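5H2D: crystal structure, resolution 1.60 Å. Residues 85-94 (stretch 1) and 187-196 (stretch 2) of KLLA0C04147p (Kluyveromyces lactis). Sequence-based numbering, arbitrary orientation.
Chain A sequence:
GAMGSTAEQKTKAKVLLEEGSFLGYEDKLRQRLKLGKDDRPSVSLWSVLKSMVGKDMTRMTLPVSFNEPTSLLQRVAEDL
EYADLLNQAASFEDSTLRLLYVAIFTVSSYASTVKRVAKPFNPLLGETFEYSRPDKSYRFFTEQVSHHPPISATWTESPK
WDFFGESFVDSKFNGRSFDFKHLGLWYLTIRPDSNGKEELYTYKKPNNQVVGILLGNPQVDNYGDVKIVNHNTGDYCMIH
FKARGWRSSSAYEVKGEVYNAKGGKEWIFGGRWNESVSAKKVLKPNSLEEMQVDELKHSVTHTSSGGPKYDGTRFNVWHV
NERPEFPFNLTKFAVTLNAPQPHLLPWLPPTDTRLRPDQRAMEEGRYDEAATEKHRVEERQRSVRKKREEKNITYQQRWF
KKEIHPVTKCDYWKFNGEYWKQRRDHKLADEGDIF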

# COMPACT_ATOMS: atom_id res chain seq x y z
N LEU A 85 12.45 -4.71 5.32
CA LEU A 85 13.20 -5.21 4.17
C LEU A 85 13.97 -4.10 3.47
O LEU A 85 15.01 -4.37 2.86
N LEU A 86 13.46 -2.86 3.53
CA LEU A 86 14.10 -1.77 2.82
C LEU A 86 15.34 -1.27 3.55
O LEU A 86 16.29 -0.82 2.90
N ASN A 87 15.34 -1.33 4.89
CA ASN A 87 16.56 -1.02 5.64
C ASN A 87 17.59 -2.11 5.45
O ASN A 87 18.79 -1.82 5.34
N GLN A 88 17.16 -3.37 5.42
CA GLN A 88 18.07 -4.44 5.05
C GLN A 88 18.67 -4.17 3.67
O GLN A 88 19.88 -4.26 3.48
N ALA A 89 17.82 -3.81 2.70
CA ALA A 89 18.31 -3.51 1.36
C ALA A 89 19.39 -2.43 1.40
O ALA A 89 20.44 -2.56 0.75
N ALA A 90 19.16 -1.36 2.17
CA ALA A 90 20.11 -0.26 2.22
C ALA A 90 21.47 -0.71 2.75
O ALA A 90 22.48 -0.05 2.46
N SER A 91 21.51 -1.81 3.49
CA SER A 91 22.75 -2.23 4.15
C SER A 91 23.68 -3.03 3.25
O SER A 91 24.83 -3.27 3.64
N PHE A 92 23.25 -3.42 2.06
CA PHE A 92 24.05 -4.28 1.19
C PHE A 92 24.84 -3.44 0.19
O PHE A 92 24.28 -2.59 -0.50
N GLU A 93 26.16 -3.68 0.12
CA GLU A 93 26.98 -2.90 -0.81
C GLU A 93 26.71 -3.27 -2.26
O GLU A 93 26.87 -2.44 -3.16
N ASP A 94 26.26 -4.50 -2.50
CA ASP A 94 26.01 -5.00 -3.84
C ASP A 94 24.65 -4.51 -4.34
O ASP A 94 23.62 -4.84 -3.74
N TYR A 187 7.60 4.57 -6.88
CA TYR A 187 8.97 5.09 -6.85
C TYR A 187 9.58 4.74 -5.51
O TYR A 187 9.08 5.18 -4.47
N LEU A 188 10.68 4.00 -5.53
CA LEU A 188 11.32 3.58 -4.29
C LEU A 188 12.78 4.03 -4.34
O LEU A 188 13.52 3.62 -5.24
N THR A 189 13.15 4.92 -3.42
CA THR A 189 14.48 5.51 -3.37
C THR A 189 15.25 4.88 -2.23
O THR A 189 14.75 4.82 -1.10
N ILE A 190 16.47 4.41 -2.50
CA ILE A 190 17.33 3.85 -1.47
C ILE A 190 18.54 4.76 -1.33
O ILE A 190 19.11 5.19 -2.34
N ARG A 191 18.91 5.06 -0.08
CA ARG A 191 20.17 5.72 0.25
C ARG A 191 21.10 4.67 0.85
O ARG A 191 21.03 4.40 2.06
N PRO A 192 22.00 4.07 0.06
CA PRO A 192 22.74 2.90 0.55
C PRO A 192 23.74 3.25 1.63
O PRO A 192 24.31 4.34 1.65
N ASP A 193 23.98 2.28 2.52
CA ASP A 193 24.97 2.47 3.57
C ASP A 193 26.36 2.68 2.99
O ASP A 193 27.20 3.35 3.61
N SER A 194 26.63 2.12 1.82
CA SER A 194 27.94 2.24 1.20
C SER A 194 27.84 1.83 -0.26
O SER A 194 26.92 1.12 -0.67
N ASN A 195 28.83 2.27 -1.04
CA ASN A 195 29.01 1.85 -2.43
C ASN A 195 27.75 2.13 -3.25
O ASN A 195 27.11 1.23 -3.80
N GLY A 196 27.39 3.41 -3.32
CA GLY A 196 26.30 3.81 -4.17
C GLY A 196 25.71 5.15 -3.77
O GLY A 196 25.48 5.41 -2.58

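The carbonyl of A90, near the end of its helix, gathers the contact around one atom: A90 O accepts a nearly straight hydrogen bond from D193 N (2.8 Å, 175° at the hydrogen), lies 3.5 Å from P192 CA in a CA-H...O contact, and takes a hydrogen bond from water 1, whose oxygen is 2.9 Å away. Here the two stretches have their nearest CA pair, A90 CA and P192 CA, 4.4 Å apart. Water 1 also accepts from S194 N, its oxygen 2.9 Å from that nitrogen, and so ties the helix carbonyl to the loop after D193.

Before this point the packing is apolar. L86 (m, t), L188 (t, t) and I190 (m, m) all point toward the opposing stretch. L86 CD2 meets L188 CD1 at 3.9 Å, while I190 CD1 lies 3.8 Å from L86 O and 4.4 Å from A89 CB. The other arm of I190 reaches A90, with CG2 4.1 Å from A90 CB. That small methyl, directed sideways, also sits 3.9 Å from R191 O, so the I190 side chain and the backbone of R191, just past the strand, both approach it.

Beyond A90 the contact becomes polar. D193 (m) points toward the helix end, its OD2 3.2 Å from S91 CA; both carboxylate oxygens are hydrogen-bonded elsewhere in the structure. S91 (p) points away overall, though its CB lies 3.6 Å from D193 OD2, and its OG donates to Q88 O at 2.6 Å. Water 2 bridges the stretches, donating to S91 O at 2.9 Å and hydrogen-bonding S194 OG at 2.6 Å.

At the exposed end, N195 (t) points toward E93, and its ND2 donates to E93 O at 3.0 Å. The CA-to-CB bond of E93 (p, p) points sideways; CB is 3.8 Å from S194 OG (S194 is p) and OE1 3.5 Å from N195 ND2.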

# COMPACT_ATOMS: atom_id res chain seq x y z
CB LEU A 85 12.25 -5.89 3.17
CG LEU A 85 11.69 -7.22 3.64
CD1 LEU A 85 10.53 -7.67 2.77
CD2 LEU A 85 12.78 -8.28 3.65
CB LEU A 86 13.09 -0.64 2.59
CG LEU A 86 11.92 -1.07 1.70
CD1 LEU A 86 11.02 0.13 1.49
CD2 LEU A 86 12.42 -1.61 0.38
CB ASN A 87 16.23 -0.83 7.11
CG ASN A 87 15.45 0.42 7.35
OD1 ASN A 87 15.73 1.46 6.74
ND2 ASN A 87 14.44 0.33 8.21
CB GLN A 88 17.34 -5.78 5.07
CG GLN A 88 16.94 -6.26 6.45
CD GLN A 88 16.45 -7.69 6.43
OE1 GLN A 88 15.50 -8.01 5.73
NE2 GLN A 88 17.13 -8.57 7.17
CB ALA A 89 17.15 -3.07 0.46
CB ALA A 90 19.58 0.88 3.10
CB SER A 91 22.40 -3.06 5.39
OG SER A 91 21.97 -4.36 5.02
CB PHE A 92 23.16 -5.29 0.46
CG PHE A 92 22.37 -6.17 1.40
CD1 PHE A 92 23.00 -6.83 2.44
CD2 PHE A 92 21.00 -6.32 1.27
CE1 PHE A 92 22.29 -7.62 3.32
CE2 PHE A 92 20.28 -7.11 2.15
CZ PHE A 92 20.92 -7.76 3.18
CB GLU A 93 28.46 -3.09 -0.46
CG GLU A 93 28.91 -4.54 -0.45
CD GLU A 93 29.20 -5.06 -1.84
OE1 GLU A 93 29.41 -4.23 -2.75
OE2 GLU A 93 29.21 -6.30 -2.04
CB ASP A 94 26.08 -6.53 -3.78
CG ASP A 94 25.70 -7.21 -5.08
OD1 ASP A 94 25.43 -6.54 -6.10
OD2 ASP A 94 25.70 -8.46 -5.08
CB TYR A 187 8.98 6.60 -7.02
CG TYR A 187 8.53 7.16 -8.35
CD1 TYR A 187 7.19 7.16 -8.71
CD2 TYR A 187 9.45 7.73 -9.23
CE1 TYR A 187 6.77 7.69 -9.93
CE2 TYR A 187 9.04 8.26 -10.45
CZ TYR A 187 7.70 8.25 -10.80
OH TYR A 187 7.29 8.78 -12.00
CB LEU A 188 11.19 2.06 -4.11
CG LEU A 188 11.30 1.56 -2.67
CD1 LEU A 188 10.60 0.21 -2.52
CD2 LEU A 188 12.76 1.44 -2.26
CB THR A 189 14.40 7.02 -3.18
OG1 THR A 189 13.70 7.62 -4.27
CG2 THR A 189 15.81 7.62 -3.09
CB ILE A 190 17.78 2.41 -1.80
CG1 ILE A 190 16.59 1.44 -1.80
CG2 ILE A 190 18.85 1.97 -0.80
CD1 ILE A 190 16.07 1.11 -0.41
CB ARG A 191 19.94 6.88 1.23
CG ARG A 191 19.36 8.13 0.58
CD ARG A 191 18.94 9.17 1.60
NE ARG A 191 17.66 8.84 2.23
CZ ARG A 191 16.47 9.03 1.66
NH1 ARG A 191 16.38 9.53 0.43
NH2 ARG A 191 15.36 8.70 2.31
CB PRO A 192 23.45 2.39 -0.71
CG PRO A 192 22.74 3.03 -1.87
CD PRO A 192 22.28 4.36 -1.35
CB ASP A 193 24.98 1.28 4.53
CG ASP A 193 23.76 1.24 5.44
OD1 ASP A 193 23.01 2.24 5.47
OD2 ASP A 193 23.57 0.22 6.12
CB SER A 194 28.98 1.39 1.92
OG SER A 194 28.78 0.01 1.63
CB ASN A 195 29.39 0.37 -2.51
CG ASN A 195 29.81 -0.03 -3.91
OD1 ASN A 195 30.57 0.68 -4.57
ND2 ASN A 195 29.29 -1.17 -4.38
O HOH W 1 25.04 -0.26 1.17
O HOH W 2 27.12 -1.56 2.96